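Local coordinates for protein glyoxylate reductase (Paecilomyces sp. J18, PDB 3WNV) that probably reduces glyoxylate to glycolate with a nicotinamide cofactor, as a fungal member of the D-isomer specific 2-hydroxyacid dehydrogenase family, at residues C83-G88 against S105-A110; G101-S106 against L321-E326; L127-V132 against N283-L288. One frame throughout, in Å; residues are numbered along the deposited sequence.

Contact 1 of 3, residues C83-G88 against S105-A110. With SO4 (sulfate ion), chain C.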
ATOM      1  N   CYS A  83      -0.095  17.031  -1.626  1.00 13.43           N
ATOM      2  CA  CYS A  83      -0.144  16.077  -2.708  1.00  9.12           C
ATOM      3  C   CYS A  83       0.796  14.950  -2.372  1.00  8.94           C
ATOM      4  O   CYS A  83       2.011  15.118  -2.322  1.00 11.09           O
ATOM      5  CB  CYS A  83       0.209  16.777  -4.030  1.00 12.17           C
ATOM      6  SG  CYS A  83      -1.004  18.124  -4.418  1.00 16.90           S
ATOM      7  N   HIS A  84       0.210  13.781  -2.105  1.00  9.27           N
ATOM      8  CA  HIS A  84       0.891  12.639  -1.541  1.00  8.33           C
ATOM      9  C   HIS A  84       1.188  11.551  -2.573  1.00  8.74           C
ATOM     10  O   HIS A  84       0.324  11.166  -3.375  1.00 10.64           O
ATOM     11  CB  HIS A  84      -0.017  12.061  -0.417  1.00  7.34           C
ATOM     12  CG  HIS A  84       0.482  10.762   0.173  1.00 11.31           C
ATOM     13  ND1 HIS A  84       1.491  10.707   1.117  1.00 11.53           N
ATOM     14  CD2 HIS A  84       0.111   9.483  -0.068  1.00  9.43           C
ATOM     15  CE1 HIS A  84       1.685   9.434   1.462  1.00  7.85           C
ATOM     16  NE2 HIS A  84       0.875   8.677   0.742  1.00 11.94           N
ATOM     17  N   ASN A  85       2.421  11.066  -2.551  1.00  6.63           N
ATOM     18  CA  ASN A  85       2.855   9.986  -3.428  1.00  9.27           C
ATOM     19  C   ASN A  85       2.588   8.676  -2.709  1.00 10.74           C
ATOM     20  O   ASN A  85       3.274   8.297  -1.744  1.00 12.09           O
ATOM     21  CB  ASN A  85       4.328  10.151  -3.778  1.00  9.88           C
ATOM     22  CG  ASN A  85       4.790   9.105  -4.758  1.00 15.75           C
ATOM     23  OD1 ASN A  85       4.189   8.040  -4.850  1.00 14.97           O
ATOM     24  ND2 ASN A  85       5.845   9.393  -5.493  1.00 14.02           N
ATOM     25  N   GLY A  86       1.567   7.980  -3.175  1.00  9.24           N
ATOM     26  CA  GLY A  86       1.220   6.686  -2.568  1.00 14.30           C
ATOM     27  C   GLY A  86      -0.262   6.408  -2.707  1.00 14.90           C
ATOM     28  O   GLY A  86      -1.051   7.335  -2.688  1.00 13.20           O
ATOM     29  N   ALA A  87      -0.662   5.138  -2.870  1.00 11.51           N
ATOM     30  CA  ALA A  87      -2.089   4.869  -2.959  1.00 13.61           C
ATOM     31  C   ALA A  87      -2.642   4.770  -1.536  1.00 12.06           C
ATOM     32  O   ALA A  87      -3.809   5.020  -1.301  1.00 14.10           O
ATOM     33  CB  ALA A  87      -2.335   3.521  -3.694  1.00 12.34           C
ATOM     34  N   GLY A  88      -1.781   4.403  -0.597  1.00 12.76           N
ATOM     35  CA  GLY A  88      -2.167   4.394   0.804  1.00  8.83           C
ATOM     36  C   GLY A  88      -1.657   5.680   1.442  1.00 14.60           C
ATOM     37  O   GLY A  88      -0.579   6.159   1.098  1.00 13.68           O
ATOM     38  N   SER A 105      -4.463  14.909  -2.064  1.00 13.19           N
ATOM     39  CA  SER A 105      -4.546  13.945  -3.155  1.00 11.68           C
ATOM     40  C   SER A 105      -3.608  12.777  -2.916  1.00 10.55           C
ATOM     41  O   SER A 105      -2.639  12.883  -2.154  1.00 13.29           O
ATOM     42  CB  SER A 105      -4.265  14.648  -4.507  1.00 17.98           C
ATOM     43  OG  SER A 105      -2.918  15.040  -4.596  1.00 14.29           O
ATOM     44  N   SER A 106      -3.900  11.611  -3.514  1.00 13.57           N
ATOM     45  CA  SER A 106      -3.015  10.451  -3.387  1.00 11.66           C
ATOM     46  C   SER A 106      -2.785   9.968  -4.799  1.00  9.39           C
ATOM     47  O   SER A 106      -3.116  10.704  -5.752  1.00 15.09           O
ATOM     48  CB  SER A 106      -3.686   9.321  -2.575  1.00 14.13           C
ATOM     49  OG  SER A 106      -4.992   9.139  -3.097  1.00 15.18           O
ATOM     50  N   THR A 107      -2.243   8.764  -4.938  1.00 16.15           N
ATOM     51  CA  THR A 107      -1.988   8.190  -6.270  1.00 15.50           C
ATOM     52  C   THR A 107      -2.661   6.823  -6.437  1.00 14.43           C
ATOM     53  O   THR A 107      -1.966   5.804  -6.380  1.00 14.69           O
ATOM     54  CB  THR A 107      -0.504   8.020  -6.548  1.00 14.14           C
ATOM     55  OG1 THR A 107       0.092   7.129  -5.582  1.00 16.46           O
ATOM     56  CG2 THR A 107       0.204   9.378  -6.494  1.00 12.40           C
ATOM     57  N   PRO A 108      -3.965   6.854  -6.792  1.00 16.75           N
ATOM     58  CA  PRO A 108      -4.832   5.684  -7.073  1.00 19.26           C
ATOM     59  C   PRO A 108      -4.963   5.317  -8.568  1.00 27.84           C
ATOM     60  O   PRO A 108      -5.128   6.158  -9.368  1.00 46.14           O
ATOM     61  CB  PRO A 108      -6.200   6.198  -6.644  1.00 18.42           C
ATOM     62  CG  PRO A 108      -6.149   7.626  -7.088  1.00 21.58           C
ATOM     63  CD  PRO A 108      -4.777   8.068  -6.604  1.00 21.09           C
ATOM     64  N   ILE A 109      -4.764   4.059  -8.929  1.00 17.16           N
ATOM     65  CA  ILE A 109      -4.680   3.690 -10.339  1.00 20.41           C
ATOM     66  C   ILE A 109      -3.348   3.833 -11.067  1.00 37.81           C
ATOM     67  O   ILE A 109      -3.289   3.453 -12.186  1.00 61.99           O
ATOM     68  CB  ILE A 109      -5.585   4.482 -11.275  1.00 19.57           C
ATOM     69  CG1 ILE A 109      -6.964   4.746 -10.695  1.00 27.12           C
ATOM     70  CG2 ILE A 109      -5.690   3.732 -12.594  1.00 23.03           C
ATOM     71  CD1 ILE A 109      -7.917   5.307 -11.759  1.00 34.56           C
ATOM     72  N   ALA A 110      -2.287   4.217 -10.411  1.00 16.57           N
ATOM     73  CA  ALA A 110      -0.939   4.105 -10.853  1.00 14.73           C
ATOM     74  C   ALA A 110      -0.271   2.886 -10.217  1.00 14.36           C
ATOM     75  O   ALA A 110       0.579   2.322 -10.801  1.00 13.16           O
ATOM     76  CB  ALA A 110      -0.191   5.334 -10.573  1.00 13.74           C
TER
HETATM   77  S   SO4 C 401       1.372   2.425  -1.425  1.00 28.67           S
HETATM   78  O1  SO4 C 401       1.504   1.184  -0.682  1.00 39.05           O
HETATM   79  O2  SO4 C 401       0.398   2.308  -2.507  1.00 30.42           O
HETATM   80  O3  SO4 C 401       0.832   3.433  -0.467  1.00 21.65           O
HETATM   81  O4  SO4 C 401       2.648   2.808  -1.997  1.00 32.86           O
HETATM   82  O   HOH W   1      -1.171  12.909  -5.218  1.00 16.52           O
HETATM   83  O   HOH W   2      -5.259   6.290  -3.188  1.00 23.38           O
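T107 and G86 hold each other through two bonds. T107 N donates to G86 O at 2.9 Å, nearly straight at the hydrogen (164°), from well above the carbonyl plane. G86 N gives a weak, bent bond to T107 OG1 at 2.9 Å. OG1 sits between the backbone N and the carbonyl carbon of T107 (chi1 61°), which turns it onto G86 N. Two residues before G86, on strand 81-85, H84 N donates to S105 O at 3.0 Å. C83 and S105 form a parallel bridge here. Strands 81-85 and 103-105 are neighbours at one side of a parallel sheet with strand order 2-1-3-4-5, the flavodoxin-like substrate-binding domain of this family.

The loop after strand 81-85 carries a sulfate, probably from the crystallisation liquor. A87 N reaches its O2 at 3.0 Å and G88 N its O3 at 2.8 Å, and R244 NH2 is a further donor. As in relatives, this may mark where the substrate carboxylate binds. H84 NE2 donates to G88 O at 2.9 Å and so ties the turn back to the strand. A side chain at G86 would clash with that same NE2.

Two waters also bridge the segments. One joins H84 O, S105 OG and, weakly, S106 O. Another links A87 O to S106 OG. T107 O is buried without a modelled partner. S105 OG lies 3.6 Å from C83 CB, and S106 CB rests 3.3 Å from G86 O. T107 CG2 touches H84 O. Helix 297-317 backs the contact, with L311 on C83 and V307 on T107.

Contact 2 of 3, residues G101-S106 against L321-E326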
ATOM      1  N   GLY A 101      -8.486  23.247   6.503  1.00 20.55           N
ATOM      2  CA  GLY A 101      -8.694  23.784   5.157  1.00 19.47           C
ATOM      3  C   GLY A 101      -7.691  23.277   4.115  1.00 18.56           C
ATOM      4  O   GLY A 101      -7.374  23.971   3.149  1.00 20.91           O
ATOM      5  N   ILE A 102      -7.202  22.064   4.291  1.00 16.24           N
ATOM      6  CA  ILE A 102      -6.211  21.473   3.369  1.00 16.50           C
ATOM      7  C   ILE A 102      -6.811  20.295   2.586  1.00 20.36           C
ATOM      8  O   ILE A 102      -7.383  19.378   3.174  1.00 19.40           O
ATOM      9  CB  ILE A 102      -4.965  20.977   4.146  1.00 13.45           C
ATOM     10  CG1 ILE A 102      -4.341  22.107   4.964  1.00 12.17           C
ATOM     11  CG2 ILE A 102      -3.945  20.311   3.202  1.00 14.75           C
ATOM     12  CD1 ILE A 102      -3.261  21.611   5.919  1.00 16.76           C
ATOM     13  N   ALA A 103      -6.676  20.332   1.261  1.00 15.43           N
ATOM     14  CA  ALA A 103      -7.138  19.249   0.385  1.00 16.28           C
ATOM     15  C   ALA A 103      -5.991  18.299   0.140  1.00 16.40           C
ATOM     16  O   ALA A 103      -4.853  18.750  -0.032  1.00 14.60           O
ATOM     17  CB  ALA A 103      -7.664  19.810  -0.928  1.00 19.15           C
ATOM     18  N   ILE A 104      -6.269  16.988   0.135  1.00 12.89           N
ATOM     19  CA  ILE A 104      -5.236  15.976  -0.019  1.00 11.51           C
ATOM     20  C   ILE A 104      -5.504  15.157  -1.273  1.00 17.05           C
ATOM     21  O   ILE A 104      -6.644  14.764  -1.526  1.00 18.89           O
ATOM     22  CB  ILE A 104      -5.303  14.970   1.153  1.00 11.63           C
ATOM     23  CG1 ILE A 104      -5.300  15.717   2.492  1.00 17.95           C
ATOM     24  CG2 ILE A 104      -4.185  13.951   1.076  1.00 11.42           C
ATOM     25  CD1 ILE A 104      -3.942  16.176   2.944  1.00 20.21           C
ATOM     26  N   SER A 105      -4.463  14.909  -2.064  1.00 13.19           N
ATOM     27  CA  SER A 105      -4.546  13.945  -3.155  1.00 11.68           C
ATOM     28  C   SER A 105      -3.608  12.777  -2.916  1.00 10.55           C
ATOM     29  O   SER A 105      -2.639  12.883  -2.154  1.00 13.29           O
ATOM     30  CB  SER A 105      -4.265  14.648  -4.507  1.00 17.98           C
ATOM     31  OG  SER A 105      -2.918  15.040  -4.596  1.00 14.29           O
ATOM     32  N   SER A 106      -3.900  11.611  -3.514  1.00 13.57           N
ATOM     33  CA  SER A 106      -3.015  10.451  -3.387  1.00 11.66           C
ATOM     34  C   SER A 106      -2.785   9.968  -4.799  1.00  9.39           C
ATOM     35  O   SER A 106      -3.116  10.704  -5.752  1.00 15.09           O
ATOM     36  CB  SER A 106      -3.686   9.321  -2.575  1.00 14.13           C
ATOM     37  OG  SER A 106      -4.992   9.139  -3.097  1.00 15.18           O
ATOM     38  N   LEU A 321      -6.686  16.446  -8.993  1.00 21.12           N
ATOM     39  CA  LEU A 321      -7.072  15.424  -9.952  1.00 20.07           C
ATOM     40  C   LEU A 321      -7.555  14.164  -9.240  1.00 21.63           C
ATOM     41  O   LEU A 321      -8.559  13.566  -9.632  1.00 22.07           O
ATOM     42  CB  LEU A 321      -5.885  15.080 -10.855  1.00 20.97           C
ATOM     43  CG  LEU A 321      -5.306  16.254 -11.626  1.00 24.23           C
ATOM     44  CD1 LEU A 321      -4.276  15.738 -12.627  1.00 24.27           C
ATOM     45  CD2 LEU A 321      -6.406  17.002 -12.337  1.00 26.02           C
ATOM     46  N   THR A 322      -6.827  13.752  -8.199  1.00 17.27           N
ATOM     47  CA  THR A 322      -7.170  12.565  -7.436  1.00 18.84           C
ATOM     48  C   THR A 322      -7.289  12.832  -5.929  1.00 14.86           C
ATOM     49  O   THR A 322      -6.574  12.230  -5.108  1.00 17.62           O
ATOM     50  CB  THR A 322      -6.152  11.460  -7.622  1.00 19.97           C
ATOM     51  OG1 THR A 322      -4.822  11.954  -7.364  1.00 18.13           O
ATOM     52  CG2 THR A 322      -6.229  10.904  -9.048  1.00 22.41           C
ATOM     53  N   GLN A 323      -8.194  13.722  -5.585  1.00 16.89           N
ATOM     54  CA  GLN A 323      -8.468  14.031  -4.166  1.00 13.82           C
ATOM     55  C   GLN A 323      -8.939  12.776  -3.434  1.00 16.65           C
ATOM     56  O   GLN A 323      -9.702  11.976  -3.989  1.00 20.06           O
ATOM     57  CB  GLN A 323      -9.525  15.104  -4.060  1.00 16.20           C
ATOM     58  CG  GLN A 323      -9.740  15.580  -2.613  1.00 20.21           C
ATOM     59  CD  GLN A 323     -10.631  16.811  -2.513  1.00 21.04           C
ATOM     60  OE1 GLN A 323     -11.424  17.094  -3.410  1.00 27.21           O
ATOM     61  NE2 GLN A 323     -10.505  17.555  -1.411  1.00 18.55           N
ATOM     62  N   VAL A 324      -8.448  12.573  -2.211  1.00 13.90           N
ATOM     63  CA  VAL A 324      -8.809  11.385  -1.423  1.00 15.50           C
ATOM     64  C   VAL A 324     -10.339  11.286  -1.228  1.00 21.59           C
ATOM     65  O   VAL A 324     -11.013  12.295  -1.048  1.00 21.75           O
ATOM     66  CB  VAL A 324      -8.081  11.370  -0.079  1.00 14.82           C
ATOM     67  CG1 VAL A 324      -6.554  11.240  -0.293  1.00 15.62           C
ATOM     68  CG2 VAL A 324      -8.432  12.616   0.778  1.00 18.60           C
ATOM     69  N   PRO A 325     -10.899  10.047  -1.295  1.00 24.30           N
ATOM     70  CA  PRO A 325     -12.360   9.885  -1.241  1.00 23.02           C
ATOM     71  C   PRO A 325     -12.967  10.406   0.071  1.00 17.26           C
ATOM     72  O   PRO A 325     -14.096  10.877   0.056  1.00 19.52           O
ATOM     73  CB  PRO A 325     -12.564   8.356  -1.381  1.00 23.82           C
ATOM     74  CG  PRO A 325     -11.207   7.739  -1.124  1.00 25.58           C
ATOM     75  CD  PRO A 325     -10.210   8.781  -1.587  1.00 24.46           C
ATOM     76  N   GLU A 326     -12.229  10.350   1.176  1.00 16.97           N
ATOM     77  CA  GLU A 326     -12.733  10.986   2.414  1.00 24.40           C
ATOM     78  C   GLU A 326     -13.204  12.428   2.256  1.00 26.56           C
ATOM     79  O   GLU A 326     -14.164  12.849   2.916  1.00 27.52           O
ATOM     80  CB  GLU A 326     -11.704  10.928   3.538  1.00 23.75           C
ATOM     81  CG  GLU A 326     -11.374   9.539   3.985  1.00 25.18           C
ATOM     82  CD  GLU A 326     -10.290   8.896   3.137  1.00 30.57           C
ATOM     83  OE1 GLU A 326     -10.092   9.310   1.983  1.00 24.42           O
ATOM     84  OE2 GLU A 326      -9.632   7.967   3.629  1.00 37.04           O
TER
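S105 and Q323 form a single backbone bridge, by which the C-terminal tail lies against 103-105, an outermost strand of the five-stranded parallel sheet. Two backbone bonds flank the bridge. V324 N donates to I104 O at 2.9 Å, almost straight at 165°. S106 N donates to T322 O at 3.2 Å. Each of the two carbonyls also meets a CA-H. Q323 CA lies 3.3 Å from I104 O, and S105 CA lies 3.3 Å from T322 O.

The hydroxyl of T322 adds a third bond, with OG1 giving its proton to S106 O at 2.7 Å. N310 ND2 is bonded to the same OG1, so the hydroxyl connects the strand end to helix 297-317. S105 CB packs against T322 O.

V324 packs beside the bridge. Its CG1 stands anti to the carbonyl carbon (chi1 -65°) and meets I104 CG2 at 3.9 Å; the two side chains cross obliquely. The same CG1 touches S106 OG. CG2 of V324 lies close to I104 O. The chain of Q323 is extended. Its CG passes I104 O, and NE2 ends 3.7 Å from A103 CB. That amide is held by Q327 OE1, which also accepts from I104 N.

Y81 and I82 of the neighbouring strand 81-85 touch A103 and I104. Helix 94-99 meets I104 through A97 and V324 through V94. Y89 packs on V324 and S106, and N310 of helix 297-317 lies against S105.

Contact 3 of 3, residues L127-V132 against N283-L288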
ATOM      1  N   LEU A 127       2.420 -21.032  -3.008  1.00 10.62           N
ATOM      2  CA  LEU A 127       1.873 -22.342  -3.382  1.00  9.21           C
ATOM      3  C   LEU A 127       2.940 -23.355  -3.749  1.00  9.64           C
ATOM      4  O   LEU A 127       2.654 -24.562  -3.691  1.00 12.24           O
ATOM      5  CB  LEU A 127       0.930 -22.193  -4.566  1.00  8.55           C
ATOM      6  CG  LEU A 127      -0.406 -21.494  -4.304  1.00  8.68           C
ATOM      7  CD1 LEU A 127      -1.039 -21.123  -5.621  1.00 10.03           C
ATOM      8  CD2 LEU A 127      -1.337 -22.398  -3.534  1.00 12.94           C
ATOM      9  N   ARG A 128       4.120 -22.906  -4.178  1.00 10.88           N
ATOM     10  CA  ARG A 128       5.249 -23.804  -4.442  1.00  9.30           C
ATOM     11  C   ARG A 128       6.219 -23.878  -3.263  1.00  9.21           C
ATOM     12  O   ARG A 128       7.220 -24.633  -3.328  1.00 12.17           O
ATOM     13  CB  ARG A 128       6.049 -23.353  -5.705  1.00  9.27           C
ATOM     14  CG  ARG A 128       5.238 -23.274  -7.015  1.00  9.00           C
ATOM     15  CD  ARG A 128       4.587 -24.624  -7.282  1.00 12.40           C
ATOM     16  NE  ARG A 128       4.004 -24.683  -8.634  1.00 11.71           N
ATOM     17  CZ  ARG A 128       4.592 -25.257  -9.688  1.00 12.66           C
ATOM     18  NH1 ARG A 128       5.777 -25.849  -9.572  1.00 12.19           N
ATOM     19  NH2 ARG A 128       3.977 -25.239 -10.872  1.00  9.10           N
ATOM     20  N   GLN A 129       5.954 -23.088  -2.211  1.00 13.54           N
ATOM     21  CA  GLN A 129       6.932 -22.853  -1.109  1.00 10.61           C
ATOM     22  C   GLN A 129       8.331 -22.651  -1.705  1.00 14.47           C
ATOM     23  O   GLN A 129       9.331 -23.331  -1.354  1.00 16.80           O
ATOM     24  CB  GLN A 129       6.872 -23.977  -0.046  1.00 15.26           C
ATOM     25  CG  GLN A 129       5.425 -24.207   0.399  1.00 16.84           C
ATOM     26  CD  GLN A 129       5.250 -25.194   1.520  1.00 18.80           C
ATOM     27  OE1 GLN A 129       6.210 -25.827   1.962  1.00 19.86           O
ATOM     28  NE2 GLN A 129       4.013 -25.318   2.020  1.00 16.09           N
ATOM     29  N   ALA A 130       8.392 -21.684  -2.608  1.00 11.96           N
ATOM     30  CA  ALA A 130       9.511 -21.569  -3.537  1.00 10.68           C
ATOM     31  C   ALA A 130      10.826 -21.142  -2.906  1.00 10.38           C
ATOM     32  O   ALA A 130      11.871 -21.246  -3.543  1.00 11.22           O
ATOM     33  CB  ALA A 130       9.157 -20.613  -4.690  1.00 13.73           C
ATOM     34  N   TYR A 131      10.790 -20.623  -1.682  1.00 13.50           N
ATOM     35  CA  TYR A 131      12.050 -20.265  -1.023  1.00 11.10           C
ATOM     36  C   TYR A 131      12.942 -21.490  -0.844  1.00 13.71           C
ATOM     37  O   TYR A 131      14.164 -21.397  -0.889  1.00 12.79           O
ATOM     38  CB  TYR A 131      11.798 -19.516   0.316  1.00 15.95           C
ATOM     39  CG  TYR A 131      13.092 -19.047   0.972  1.00 16.84           C
ATOM     40  CD1 TYR A 131      13.840 -18.008   0.419  1.00 17.47           C
ATOM     41  CD2 TYR A 131      13.570 -19.663   2.128  1.00 19.78           C
ATOM     42  CE1 TYR A 131      15.057 -17.575   1.021  1.00 17.50           C
ATOM     43  CE2 TYR A 131      14.776 -19.257   2.733  1.00 19.35           C
ATOM     44  CZ  TYR A 131      15.498 -18.197   2.171  1.00 22.20           C
ATOM     45  OH  TYR A 131      16.670 -17.779   2.766  1.00 20.21           O
ATOM     46  N   VAL A 132      12.344 -22.656  -0.638  1.00 14.09           N
ATOM     47  CA  VAL A 132      13.143 -23.874  -0.541  1.00 16.35           C
ATOM     48  C   VAL A 132      13.929 -24.196  -1.829  1.00 14.32           C
ATOM     49  O   VAL A 132      15.140 -24.329  -1.763  1.00 14.79           O
ATOM     50  CB  VAL A 132      12.323 -25.074   0.001  1.00 15.09           C
ATOM     51  CG1 VAL A 132      13.184 -26.314   0.104  1.00 13.95           C
ATOM     52  CG2 VAL A 132      11.773 -24.695   1.372  1.00 14.58           C
ATOM     53  N   ASN A 283      10.694 -18.971   8.589  1.00 18.16           N
ATOM     54  CA  ASN A 283       9.913 -20.080   8.018  1.00 15.09           C
ATOM     55  C   ASN A 283      10.173 -20.234   6.500  1.00 17.60           C
ATOM     56  O   ASN A 283       9.738 -19.399   5.696  1.00 16.74           O
ATOM     57  CB  ASN A 283       8.418 -19.802   8.270  1.00 16.12           C
ATOM     58  CG  ASN A 283       7.532 -20.941   7.861  1.00 19.76           C
ATOM     59  OD1 ASN A 283       7.934 -21.813   7.099  1.00 18.81           O
ATOM     60  ND2 ASN A 283       6.305 -20.929   8.352  1.00 22.36           N
ATOM     61  N   PRO A 284      10.859 -21.313   6.096  1.00 20.11           N
ATOM     62  CA  PRO A 284      11.270 -21.387   4.685  1.00 19.48           C
ATOM     63  C   PRO A 284      10.100 -21.767   3.785  1.00 15.45           C
ATOM     64  O   PRO A 284      10.278 -21.768   2.569  1.00 16.91           O
ATOM     65  CB  PRO A 284      12.328 -22.499   4.686  1.00 18.48           C
ATOM     66  CG  PRO A 284      11.895 -23.398   5.815  1.00 22.91           C
ATOM     67  CD  PRO A 284      11.305 -22.488   6.874  1.00 25.16           C
ATOM     68  N   ARG A 285       8.944 -22.082   4.368  1.00 12.14           N
ATOM     69  CA  ARG A 285       7.716 -22.347   3.591  1.00 17.49           C
ATOM     70  C   ARG A 285       6.947 -21.087   3.229  1.00 15.45           C
ATOM     71  O   ARG A 285       6.088 -21.125   2.339  1.00 19.79           O
ATOM     72  CB  ARG A 285       6.762 -23.286   4.345  1.00 20.55           C
ATOM     73  CG  ARG A 285       7.423 -24.569   4.817  1.00 27.91           C
ATOM     74  CD  ARG A 285       6.415 -25.469   5.524  1.00 31.04           C
ATOM     75  NE  ARG A 285       7.012 -26.775   5.786  1.00 42.35           N
ATOM     76  CZ  ARG A 285       6.342 -27.919   5.935  1.00 49.12           C
ATOM     77  NH1 ARG A 285       5.013 -27.945   5.846  1.00 49.85           N
ATOM     78  NH2 ARG A 285       7.014 -29.044   6.180  1.00 48.04           N
ATOM     79  N   ALA A 286       7.268 -19.970   3.886  1.00 13.05           N
ATOM     80  CA  ALA A 286       6.715 -18.654   3.542  1.00 14.03           C
ATOM     81  C   ALA A 286       7.415 -18.045   2.321  1.00 15.37           C
ATOM     82  O   ALA A 286       8.569 -18.354   2.037  1.00 14.64           O
ATOM     83  CB  ALA A 286       6.839 -17.709   4.730  1.00 14.66           C
ATOM     84  N   MET A 287       6.708 -17.189   1.589  1.00 11.74           N
ATOM     85  CA  MET A 287       7.325 -16.461   0.475  1.00 12.28           C
ATOM     86  C   MET A 287       7.277 -14.989   0.824  1.00 14.10           C
ATOM     87  O   MET A 287       6.180 -14.439   0.964  1.00 10.70           O
ATOM     88  CB  MET A 287       6.558 -16.730  -0.812  1.00 11.79           C
ATOM     89  CG  MET A 287       7.203 -16.030  -2.006  1.00 11.02           C
ATOM     90  SD  MET A 287       8.756 -16.835  -2.530  1.00 16.29           S
ATOM     91  CE  MET A 287       9.453 -15.665  -3.702  1.00 14.92           C
ATOM     92  N   LEU A 288       8.447 -14.371   1.005  1.00 11.01           N
ATOM     93  CA  LEU A 288       8.517 -13.039   1.645  1.00  9.94           C
ATOM     94  C   LEU A 288       9.325 -12.073   0.801  1.00  8.60           C
ATOM     95  O   LEU A 288      10.465 -12.397   0.378  1.00 11.24           O
ATOM     96  CB  LEU A 288       9.205 -13.151   3.001  1.00 12.41           C
ATOM     97  CG  LEU A 288       8.558 -14.097   4.013  1.00 10.61           C
ATOM     98  CD1 LEU A 288       9.280 -14.074   5.343  1.00 13.42           C
ATOM     99  CD2 LEU A 288       7.062 -13.738   4.234  1.00 11.66           C
TER
HETATM  100  O   HOH W   3       2.685 -26.040   4.451  1.00 31.27           O
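Q129 and R285 lie side by side and point the same way. Q129 OE1 sits 3.3 Å from R285 CG and also near CB and CD, so the amide borders the aliphatic part of the arginine. The amide and guanidinium planes are 41° apart. A water accepts from Q129 NE2 at 2.9 Å and weakly from R285 NH1. An alanine in place of Q129 would probably leave the aliphatic flank of R285 without its neighbour and the water with the weaker of its two bonds.

P284 packs against V132 and Y131. V132 CG2 meets its CB at 4.0 Å and its O at 3.5 Å. Y131 has P284 O in plane at its ring edge, and Y131 CD2 lies 4.0 Å from P284 CB. CG of Y131 is anti to the backbone N (chi1 -176°), which starts the ring beside P284.

Q129 has positive phi and ends helix 112-127 in a Schellman motif. Across from it, N283 to A286 is a type I turn, and N283 OD1 accepts from R285 N in an Asx turn. This turn leads into strand 287-288, an outermost strand of the Rossmann-type sheet. M287 SD approaches A130 CB, and the M287 side chain also touches F121 and L122. S264 OG is bonded to R285 O.

Overall arrangement
Contacts 1 and 2 are neighbours in the five-stranded sheet, with centres 9 Å apart. They share S105 and S106, and P108 touches T322. Helix 297-317 lies beside both. The C-terminal tail thus returns, after more than 200 residues, to the domain that holds the N-terminus. Contact 3 belongs to the nucleotide-binding domain, at the seven-stranded sheet. Its centre is 31 Å from that of contact 1 and 39 Å from that of contact 2, across the chain's centre from the latter. It follows contact 1 along the chain, nested inside the loop that contact 2 closes. R244 of the nucleotide-binding domain also binds the sulfate of contact 1, consistent with an active-site cleft between domains, as in relatives.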